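Local coordinates for protein aminotransferase (Helicobacter pylori, PDB 2FNU) that catalyses the pyridoxal-phosphate-dependent transamination of a UDP-4-keto sugar, the second step in making pseudaminic acid, which modifies Helicobacter flagellin, at residues 128-133 and 314-319; 79-84 and 335-340; 155-160 and 283-288. One frame throughout, in Å; residues are numbered along the deposited sequence.

Contact 1: residues 128-133 and 314-319. With UD1 (uridine-diphosphate-N-acetylglucosamine), chain F.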
# COMPACT_ATOMS: atom_id res chain seq x y z
N VAL B 128 -22.47 -0.89 -0.13
CA VAL B 128 -21.68 -0.19 -1.14
C VAL B 128 -22.58 0.83 -1.84
O VAL B 128 -23.71 0.50 -2.25
CB VAL B 128 -21.18 -1.18 -2.21
CG1 VAL B 128 -20.51 -0.46 -3.39
CG2 VAL B 128 -20.21 -2.16 -1.55
N ASP B 129 -22.09 2.06 -2.00
CA ASP B 129 -22.86 3.09 -2.71
C ASP B 129 -22.54 2.91 -4.18
O ASP B 129 -21.59 3.49 -4.71
CB ASP B 129 -22.47 4.47 -2.20
CG ASP B 129 -22.70 4.62 -0.71
OD1 ASP B 129 -23.76 4.16 -0.21
OD2 ASP B 129 -21.81 5.17 -0.03
N TYR B 130 -23.34 2.08 -4.85
CA TYR B 130 -23.03 1.71 -6.22
C TYR B 130 -23.14 2.90 -7.16
O TYR B 130 -24.18 3.57 -7.20
CB TYR B 130 -23.96 0.58 -6.68
CG TYR B 130 -23.73 0.18 -8.12
CD1 TYR B 130 -24.44 0.78 -9.14
CD2 TYR B 130 -22.80 -0.80 -8.44
CE1 TYR B 130 -24.24 0.44 -10.47
CE2 TYR B 130 -22.58 -1.17 -9.77
CZ TYR B 130 -23.30 -0.53 -10.77
OH TYR B 130 -23.11 -0.89 -12.09
N ALA B 131 -22.07 3.13 -7.94
CA ALA B 131 -21.97 4.23 -8.91
C ALA B 131 -21.91 5.60 -8.26
O ALA B 131 -21.88 6.61 -8.97
CB ALA B 131 -23.12 4.17 -9.96
N GLY B 132 -21.86 5.63 -6.93
CA GLY B 132 -21.97 6.88 -6.18
C GLY B 132 -23.32 7.11 -5.54
O GLY B 132 -23.46 8.03 -4.73
N LYS B 133 -24.31 6.29 -5.85
CA LYS B 133 -25.64 6.50 -5.29
C LYS B 133 -25.69 5.96 -3.86
O LYS B 133 -25.45 4.78 -3.62
CB LYS B 133 -26.70 5.80 -6.14
CG LYS B 133 -28.11 6.04 -5.61
CD LYS B 133 -29.14 5.29 -6.46
CE LYS B 133 -30.55 5.76 -6.16
NZ LYS B 133 -31.50 5.10 -7.12
N VAL B 314 -18.38 -3.31 -17.53
CA VAL B 314 -19.49 -3.83 -16.75
C VAL B 314 -19.10 -3.85 -15.27
O VAL B 314 -18.01 -4.34 -14.91
CB VAL B 314 -19.87 -5.25 -17.20
CG1 VAL B 314 -20.99 -5.84 -16.30
CG2 VAL B 314 -20.31 -5.26 -18.67
N HIS B 315 -19.98 -3.31 -14.43
CA HIS B 315 -19.81 -3.33 -12.96
C HIS B 315 -21.08 -3.94 -12.34
O HIS B 315 -22.12 -3.29 -12.36
CB HIS B 315 -19.62 -1.88 -12.47
CG HIS B 315 -18.45 -1.18 -13.09
ND1 HIS B 315 -18.55 -0.38 -14.22
CD2 HIS B 315 -17.15 -1.13 -12.72
CE1 HIS B 315 -17.36 0.10 -14.52
NE2 HIS B 315 -16.49 -0.33 -13.62
N TYR B 316 -21.06 -5.16 -11.79
CA TYR B 316 -19.92 -6.04 -11.57
C TYR B 316 -20.39 -7.48 -11.70
O TYR B 316 -21.56 -7.79 -11.45
CB TYR B 316 -19.40 -5.90 -10.13
CG TYR B 316 -18.77 -4.59 -9.79
CD1 TYR B 316 -19.51 -3.60 -9.13
CD2 TYR B 316 -17.44 -4.32 -10.12
CE1 TYR B 316 -18.92 -2.38 -8.79
CE2 TYR B 316 -16.83 -3.09 -9.79
CZ TYR B 316 -17.60 -2.13 -9.14
OH TYR B 316 -17.00 -0.94 -8.83
N LYS B 317 -19.47 -8.38 -12.01
CA LYS B 317 -19.72 -9.82 -11.85
C LYS B 317 -20.10 -10.10 -10.39
O LYS B 317 -19.40 -9.66 -9.48
CB LYS B 317 -18.47 -10.60 -12.24
CG LYS B 317 -18.51 -12.11 -12.07
CD LYS B 317 -17.27 -12.68 -12.77
CE LYS B 317 -17.12 -14.17 -12.64
NZ LYS B 317 -15.97 -14.59 -13.52
N PRO B 318 -21.21 -10.81 -10.15
CA PRO B 318 -21.54 -11.15 -8.76
C PRO B 318 -20.37 -11.84 -8.09
O PRO B 318 -19.82 -12.80 -8.64
CB PRO B 318 -22.75 -12.09 -8.91
CG PRO B 318 -23.44 -11.56 -10.20
CD PRO B 318 -22.25 -11.27 -11.10
N ILE B 319 -19.97 -11.36 -6.91
CA ILE B 319 -18.73 -11.83 -6.29
C ILE B 319 -18.72 -13.33 -6.03
O ILE B 319 -17.68 -13.99 -6.15
CB ILE B 319 -18.43 -11.03 -4.99
CG1 ILE B 319 -18.09 -9.57 -5.33
CG2 ILE B 319 -17.33 -11.67 -4.17
CD1 ILE B 319 -18.12 -8.62 -4.12
C1' UD1 F . -11.29 -2.12 -10.81
C2' UD1 F . -12.79 -1.81 -10.71
C3' UD1 F . -13.07 -0.38 -10.24
C4' UD1 F . -12.22 -0.05 -9.00
C5' UD1 F . -10.73 -0.42 -9.13
C6' UD1 F . -9.95 0.60 -9.96
C7' UD1 F . -14.04 -3.19 -12.33
C8' UD1 F . -14.50 -3.36 -13.76
N2' UD1 F . -13.42 -2.05 -12.01
O1' UD1 F . -10.71 -1.47 -11.94
O3' UD1 F . -14.46 -0.24 -9.90
O5' UD1 F . -10.56 -1.76 -9.62
O7' UD1 F . -14.25 -4.05 -11.51
N1 UD1 F . -7.56 4.17 -16.48
C2 UD1 F . -7.02 5.45 -16.69
N3 UD1 F . -5.98 5.87 -15.94
C4 UD1 F . -5.43 5.09 -15.00
C5 UD1 F . -5.92 3.81 -14.75
C6 UD1 F . -6.99 3.33 -15.49
O2 UD1 F . -7.51 6.20 -17.57
O4 UD1 F . -4.47 5.52 -14.34
C1B UD1 F . -8.69 3.73 -17.33
C2B UD1 F . -8.11 3.09 -18.58
O2' UD1 F . -8.86 3.52 -19.72
C3B UD1 F . -8.28 1.60 -18.35
C4B UD1 F . -9.52 1.55 -17.48
O4B UD1 F . -9.50 2.74 -16.68
O3B UD1 F . -8.47 0.86 -19.56
C5B UD1 F . -9.48 0.32 -16.59
O5B UD1 F . -10.66 0.32 -15.79
PA UD1 F . -11.13 -1.05 -15.09
O1A UD1 F . -12.29 -0.73 -14.16
O2A UD1 F . -11.30 -2.10 -16.18
O3A UD1 F . -9.77 -1.32 -14.25
PB UD1 F . -9.70 -2.25 -12.93
O1B UD1 F . -10.26 -3.63 -13.23
O2B UD1 F . -8.29 -2.09 -12.36

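Contact 2: residues 79-84 and 335-340. With PMP (4'-deoxy-4'-aminopyridoxal-5'-phosphate), chain E; UD1 (uridine-diphosphate-N-acetylglucosamine), chain F.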
# COMPACT_ATOMS: atom_id res chain seq x y z
N THR B 79 -23.22 -8.57 3.16
CA THR B 79 -22.77 -7.57 2.18
C THR B 79 -23.42 -7.79 0.82
O THR B 79 -24.30 -8.64 0.67
CB THR B 79 -21.21 -7.54 2.09
OG1 THR B 79 -20.79 -6.40 1.32
CG2 THR B 79 -20.66 -8.83 1.49
N THR B 80 -23.03 -6.98 -0.15
CA THR B 80 -23.61 -7.06 -1.49
C THR B 80 -22.71 -7.86 -2.44
O THR B 80 -21.47 -7.74 -2.36
CB THR B 80 -23.81 -5.66 -2.09
OG1 THR B 80 -24.30 -5.78 -3.44
CG2 THR B 80 -22.50 -4.82 -2.05
N PRO B 81 -23.32 -8.64 -3.34
CA PRO B 81 -22.52 -9.33 -4.35
C PRO B 81 -22.17 -8.42 -5.53
O PRO B 81 -21.37 -8.82 -6.36
CB PRO B 81 -23.46 -10.46 -4.81
CG PRO B 81 -24.84 -9.88 -4.68
CD PRO B 81 -24.76 -8.98 -3.44
N ILE B 82 -22.80 -7.25 -5.62
CA ILE B 82 -22.53 -6.29 -6.71
C ILE B 82 -21.60 -5.21 -6.18
O ILE B 82 -22.02 -4.12 -5.78
CB ILE B 82 -23.83 -5.72 -7.35
CG1 ILE B 82 -24.68 -6.87 -7.91
CG2 ILE B 82 -23.51 -4.75 -8.49
CD1 ILE B 82 -23.95 -7.76 -8.97
N SER B 83 -20.32 -5.57 -6.12
CA SER B 83 -19.26 -4.63 -5.75
C SER B 83 -18.00 -5.11 -6.38
O SER B 83 -17.96 -6.23 -6.93
CB SER B 83 -19.05 -4.57 -4.24
OG SER B 83 -18.17 -3.49 -3.96
N PHE B 84 -16.96 -4.28 -6.32
CA PHE B 84 -15.65 -4.79 -6.71
C PHE B 84 -15.20 -5.86 -5.72
O PHE B 84 -15.55 -5.80 -4.55
CB PHE B 84 -14.61 -3.67 -6.79
CG PHE B 84 -13.29 -4.12 -7.35
CD1 PHE B 84 -13.21 -4.60 -8.64
CD2 PHE B 84 -12.16 -4.14 -6.55
CE1 PHE B 84 -11.99 -5.05 -9.17
CE2 PHE B 84 -10.93 -4.58 -7.06
CZ PHE B 84 -10.85 -5.05 -8.36
N LYS B 335 -31.13 -13.97 -8.10
CA LYS B 335 -31.72 -13.46 -9.34
C LYS B 335 -31.48 -11.97 -9.52
O LYS B 335 -31.16 -11.51 -10.62
CB LYS B 335 -33.22 -13.77 -9.40
CG LYS B 335 -33.93 -13.17 -10.61
CD LYS B 335 -35.43 -13.51 -10.63
CE LYS B 335 -36.16 -12.77 -11.75
NZ LYS B 335 -35.51 -12.94 -13.08
N SER B 336 -31.62 -11.20 -8.44
CA SER B 336 -31.44 -9.75 -8.54
C SER B 336 -30.04 -9.38 -8.99
O SER B 336 -29.87 -8.44 -9.78
CB SER B 336 -31.80 -9.07 -7.22
OG SER B 336 -30.99 -9.54 -6.15
N ALA B 337 -29.05 -10.11 -8.50
CA ALA B 337 -27.64 -9.82 -8.86
C ALA B 337 -27.33 -10.28 -10.28
O ALA B 337 -26.67 -9.57 -11.06
CB ALA B 337 -26.69 -10.49 -7.87
N GLU B 338 -27.78 -11.49 -10.62
CA GLU B 338 -27.57 -12.04 -11.97
C GLU B 338 -28.20 -11.16 -13.05
O GLU B 338 -27.55 -10.83 -14.06
CB GLU B 338 -28.13 -13.46 -12.08
CG GLU B 338 -27.51 -14.47 -11.10
CD GLU B 338 -26.05 -14.78 -11.40
OE1 GLU B 338 -25.72 -15.02 -12.58
OE2 GLU B 338 -25.23 -14.81 -10.45
N ASP B 339 -29.46 -10.77 -12.83
CA ASP B 339 -30.17 -9.92 -13.80
C ASP B 339 -29.47 -8.57 -13.93
O ASP B 339 -29.30 -8.07 -15.04
CB ASP B 339 -31.64 -9.69 -13.42
CG ASP B 339 -32.51 -10.94 -13.57
OD1 ASP B 339 -32.08 -11.95 -14.17
OD2 ASP B 339 -33.63 -10.91 -13.04
N PHE B 340 -29.06 -7.98 -12.79
CA PHE B 340 -28.38 -6.68 -12.85
C PHE B 340 -27.07 -6.78 -13.65
O PHE B 340 -26.79 -5.96 -14.53
CB PHE B 340 -28.10 -6.15 -11.44
CG PHE B 340 -27.54 -4.76 -11.44
CD1 PHE B 340 -28.38 -3.66 -11.43
CD2 PHE B 340 -26.16 -4.55 -11.47
CE1 PHE B 340 -27.84 -2.36 -11.45
CE2 PHE B 340 -25.61 -3.27 -11.48
CZ PHE B 340 -26.46 -2.18 -11.48
N1 PMP E . -14.53 -0.96 -3.31
C2 PMP E . -15.13 -0.57 -4.48
C2A PMP E . -16.64 -0.44 -4.52
C3 PMP E . -14.33 -0.30 -5.60
O3 PMP E . -14.91 0.12 -6.77
C4 PMP E . -12.93 -0.44 -5.54
C4A PMP E . -12.05 -0.23 -6.76
N4A PMP E . -12.71 -0.62 -7.99
C5 PMP E . -12.34 -0.78 -4.32
C6 PMP E . -13.16 -0.97 -3.21
C5A PMP E . -10.84 -0.91 -4.16
O4P PMP E . -10.31 0.40 -4.13
P PMP E . -8.76 0.65 -4.49
O1P PMP E . -8.66 0.52 -5.99
O2P PMP E . -8.49 2.07 -4.08
O3P PMP E . -7.91 -0.33 -3.73
C1' UD1 F . -11.29 -2.12 -10.81
C2' UD1 F . -12.79 -1.81 -10.71
C3' UD1 F . -13.07 -0.38 -10.24
C4' UD1 F . -12.22 -0.05 -9.00
C5' UD1 F . -10.73 -0.42 -9.13
C6' UD1 F . -9.95 0.60 -9.96
C7' UD1 F . -14.04 -3.19 -12.33
C8' UD1 F . -14.50 -3.36 -13.76
N2' UD1 F . -13.42 -2.05 -12.01
O1' UD1 F . -10.71 -1.47 -11.94
O3' UD1 F . -14.46 -0.24 -9.90
O5' UD1 F . -10.56 -1.76 -9.62
O7' UD1 F . -14.25 -4.05 -11.51
N1 UD1 F . -7.56 4.17 -16.48
C2 UD1 F . -7.02 5.45 -16.69
N3 UD1 F . -5.98 5.87 -15.94
C4 UD1 F . -5.43 5.09 -15.00
C5 UD1 F . -5.92 3.81 -14.75
C6 UD1 F . -6.99 3.33 -15.49
O2 UD1 F . -7.51 6.20 -17.57
O4 UD1 F . -4.47 5.52 -14.34
C1B UD1 F . -8.69 3.73 -17.33
C2B UD1 F . -8.11 3.09 -18.58
O2' UD1 F . -8.86 3.52 -19.72
C3B UD1 F . -8.28 1.60 -18.35
C4B UD1 F . -9.52 1.55 -17.48
O4B UD1 F . -9.50 2.74 -16.68
O3B UD1 F . -8.47 0.86 -19.56
C5B UD1 F . -9.48 0.32 -16.59
O5B UD1 F . -10.66 0.32 -15.79
PA UD1 F . -11.13 -1.05 -15.09
O1A UD1 F . -12.29 -0.73 -14.16
O2A UD1 F . -11.30 -2.10 -16.18
O3A UD1 F . -9.77 -1.32 -14.25
PB UD1 F . -9.70 -2.25 -12.93
O1B UD1 F . -10.26 -3.63 -13.23
O2B UD1 F . -8.29 -2.09 -12.36

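Contact 3: residues 155-160 and 283-288. With PMP (4'-deoxy-4'-aminopyridoxal-5'-phosphate), chain E.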
# COMPACT_ATOMS: atom_id res chain seq x y z
N SER B 155 -17.88 3.25 0.58
CA SER B 155 -18.30 4.43 -0.17
C SER B 155 -17.23 4.79 -1.19
O SER B 155 -17.07 5.95 -1.57
CB SER B 155 -18.57 5.59 0.80
OG SER B 155 -19.69 5.27 1.64
N SER B 156 -16.52 3.78 -1.70
CA SER B 156 -15.38 4.03 -2.59
C SER B 156 -15.75 4.89 -3.80
O SER B 156 -14.91 5.67 -4.27
CB SER B 156 -14.75 2.72 -3.07
OG SER B 156 -13.99 2.12 -2.04
N HIS B 157 -16.98 4.72 -4.32
CA HIS B 157 -17.45 5.47 -5.49
C HIS B 157 -18.00 6.85 -5.16
O HIS B 157 -18.33 7.61 -6.08
CB HIS B 157 -18.62 4.74 -6.17
CG HIS B 157 -18.26 3.40 -6.74
ND1 HIS B 157 -19.12 2.69 -7.55
CD2 HIS B 157 -17.15 2.64 -6.61
CE1 HIS B 157 -18.55 1.55 -7.90
NE2 HIS B 157 -17.35 1.49 -7.35
N ALA B 158 -18.16 7.15 -3.87
CA ALA B 158 -19.18 8.13 -3.47
C ALA B 158 -18.71 9.41 -2.81
O ALA B 158 -19.53 10.09 -2.17
CB ALA B 158 -20.24 7.46 -2.58
N LEU B 159 -17.44 9.78 -2.97
CA LEU B 159 -17.02 11.07 -2.41
C LEU B 159 -17.81 12.21 -3.05
O LEU B 159 -17.79 12.41 -4.28
CB LEU B 159 -15.52 11.28 -2.57
CG LEU B 159 -15.02 12.55 -1.85
CD1 LEU B 159 -14.91 12.35 -0.35
CD2 LEU B 159 -13.69 12.95 -2.45
N GLY B 160 -18.52 12.96 -2.21
CA GLY B 160 -19.35 14.06 -2.68
C GLY B 160 -20.82 13.70 -2.81
O GLY B 160 -21.68 14.58 -2.93
N ASN B 283 -21.58 10.62 -9.29
CA ASN B 283 -21.59 10.23 -10.71
C ASN B 283 -20.29 9.55 -11.11
O ASN B 283 -19.76 9.79 -12.19
CB ASN B 283 -21.83 11.44 -11.63
CG ASN B 283 -23.21 12.04 -11.46
OD1 ASN B 283 -23.36 13.25 -11.21
ND2 ASN B 283 -24.22 11.20 -11.57
N HIS B 284 -19.77 8.69 -10.22
CA HIS B 284 -18.58 7.93 -10.60
C HIS B 284 -18.81 7.11 -11.87
O HIS B 284 -17.91 7.06 -12.75
CB HIS B 284 -18.09 7.03 -9.45
CG HIS B 284 -17.00 6.11 -9.86
ND1 HIS B 284 -15.86 6.55 -10.51
CD2 HIS B 284 -16.88 4.77 -9.77
CE1 HIS B 284 -15.09 5.51 -10.79
NE2 HIS B 284 -15.69 4.42 -10.36
N LEU B 285 -19.97 6.46 -11.93
CA LEU B 285 -20.38 5.70 -13.13
C LEU B 285 -21.64 6.27 -13.72
O LEU B 285 -22.43 6.92 -13.00
CB LEU B 285 -20.65 4.22 -12.81
CG LEU B 285 -19.57 3.41 -12.09
CD1 LEU B 285 -20.07 1.99 -11.72
CD2 LEU B 285 -18.32 3.31 -12.95
N TYR B 286 -21.85 6.00 -15.01
CA TYR B 286 -23.15 6.25 -15.65
C TYR B 286 -23.65 4.89 -16.15
O TYR B 286 -23.30 4.47 -17.25
CB TYR B 286 -23.01 7.23 -16.84
CG TYR B 286 -24.35 7.57 -17.42
CD1 TYR B 286 -25.08 8.67 -16.94
CD2 TYR B 286 -24.92 6.78 -18.43
CE1 TYR B 286 -26.34 8.99 -17.47
CE2 TYR B 286 -26.18 7.09 -18.94
CZ TYR B 286 -26.87 8.19 -18.46
OH TYR B 286 -28.12 8.51 -18.97
N PRO B 287 -24.40 4.16 -15.30
CA PRO B 287 -24.91 2.84 -15.68
C PRO B 287 -26.17 2.90 -16.53
O PRO B 287 -27.07 3.72 -16.27
CB PRO B 287 -25.27 2.18 -14.33
CG PRO B 287 -24.68 3.09 -13.27
CD PRO B 287 -24.69 4.47 -13.89
N ILE B 288 -26.23 2.03 -17.53
CA ILE B 288 -27.49 1.77 -18.21
C ILE B 288 -27.82 0.29 -18.05
O ILE B 288 -26.90 -0.55 -17.95
CB ILE B 288 -27.43 2.15 -19.73
CG1 ILE B 288 -26.40 1.27 -20.47
CG2 ILE B 288 -27.17 3.65 -19.90
CD1 ILE B 288 -26.38 1.50 -22.01
N1 PMP E . -14.53 -0.96 -3.31
C2 PMP E . -15.13 -0.57 -4.48
C2A PMP E . -16.64 -0.44 -4.52
C3 PMP E . -14.33 -0.30 -5.60
O3 PMP E . -14.91 0.12 -6.77
C4 PMP E . -12.93 -0.44 -5.54
C4A PMP E . -12.05 -0.23 -6.76
N4A PMP E . -12.71 -0.62 -7.99
C5 PMP E . -12.34 -0.78 -4.32
C6 PMP E . -13.16 -0.97 -3.21
C5A PMP E . -10.84 -0.91 -4.16
O4P PMP E . -10.31 0.40 -4.13
P PMP E . -8.76 0.65 -4.49
O1P PMP E . -8.66 0.52 -5.99
O2P PMP E . -8.49 2.07 -4.08
O3P PMP E . -7.91 -0.33 -3.73

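Contact 1: residues 128-133 and 314-319
In the pocket for the UDP-sugar, Y130 braces the backbone between H315 and Y316, two residues that touch the UDP-sugar. With CG anti to the backbone N (chi1 178°), the Y130 ring extends across until its OH donates a hydrogen bond of 2.6 Å to H315 O. The hydroxyl comes in at a C=O...donor angle of 144°, tilted 22° from the carbonyl plane. Tyrosine suits the place because its hydroxyl holds a buried carbonyl while the ring edge serves as apolar packing: Y130 CE2 rests 4.0 Å from Y316 CD1, where the two side chains pass in opposite directions.

The peptide between H315 and Y316 is cis. It folds H315 CB back over the centre of the Y316 ring, 3.6 Å above its plane, which helps fix how that ring is turned. The phenol then delivers its OH to the sugar: Y316 OH donates to UD1 O3' at 2.8 Å, in the ring plane, and is also bonded to PMP O3. H315 turns its imidazole toward the acetamido group, with CD2 3.6 Å from UD1 C8', while its ND1 is bonded to S346 and its NE2 to Y6. A cis peptide held by Y130, with H315 beside the acetamido group and Y316 between sugar and cofactor, forms this part of the substrate site in PseC, a DegT/DnrJ/EryC1-family aminotransferase.

Contact 2: residues 79-84 and 335-340
The irregular loop 79-84 runs past helix 335-343 with the CA atoms of I82 and A337 nearest each other, 6.6 Å apart, and both residues point their CB atoms into the gap. The small A337 methyl lets the loop approach this closely: P81 CG meets A337 CB at 3.7 Å. I82 divides its branches between two turns of the helix. Its CG1 arm, beside the backbone N (chi1 -59°), carries CD1 to within 4.0 Å of A337 CB, while its CG2 methyl lies 3.9 Å from F340 CE2. No hydrogen bond crosses this apolar, buried interface, and I103 packs against both I82 and F340.

The loop follows strand 76-79 of the seven-stranded sheet of a fold-type-I aminotransferase, at the C-terminal end of the strand, the side of the sheet where such enzymes hold the cofactor; helix 335-343 leads directly into strand 344-347 of the smaller antiparallel sheet. Within the loop, T80 OG1 accepts from I82 N at 3.0 Å, an ST turn that shapes the chain from T80 into I82.

Past I82 the loop enters the active site. F84 CB packs 3.6 Å from PMP C3, and one face of the flat F84 ring covers the hexose, with UD1 O5' standing 3.5 Å above its plane. K335 and D339, one helical turn apart, form a salt bridge, NZ meeting OD2 on its syn lone pair.

Contact 3: residues 155-160 and 283-288
Two imidazoles meet in a T-shaped stack: H284 directs its edge at one face of H157, the centroids 4.8 Å apart and the planes at 61°. CD2 of H284 makes the touch, 3.6 Å from H157 CG and above the rim of the ring. A chi1 of 172° turns CG of H284 away from its own backbone N and swings the ring over H157, while its CB packs against H157 O at 3.4 Å.

Apolar contact adds L285, whose CD1 lies 4.1 Å from H157 CE1. S156 CB packs against the pyridine, 3.6 Å from PMP C2. The type I turn from S155 to A158 sets both S156 and H157 beside the PMP.

Polar bonds use the edge of the H157 ring. NE2 shares a hydrogen bond of 2.9 Å with PMP O3, near the imidazole plane, and ND1 accepts from A131 N. The H157 carbonyl is bonded to S282 OG, and S156 OG to D154. Histidine suits the place by offering two nitrogens that point different ways along the ring edge, and flat faces for packing. Held at both nitrogens and packed on one face by H284, the imidazole has little freedom to rotate and gives the cofactor's O3 a fixed polar partner.

All three contacts gather round one external aldimine, in which PMP N4A is joined to UD1 C4' at 1.3 Å. Contact 1 lies between the others, its centre about 8 Å from that of contact 2 and about 9 Å from that of contact 3. I319 N probably bonds to P81 O (3.0 Å), tying it to contact 2; toward contact 3, D129 OD2 meets S155 OG at 2.7 Å. Contacts 2 and 3 do not touch, yet both reach PMP. Contact 1 serves both the sugar and the cofactor, as does the 79-84 loop of contact 2, whereas contact 3 attends to the pyridine half; residues of the second subunit complete the UDP-sugar site.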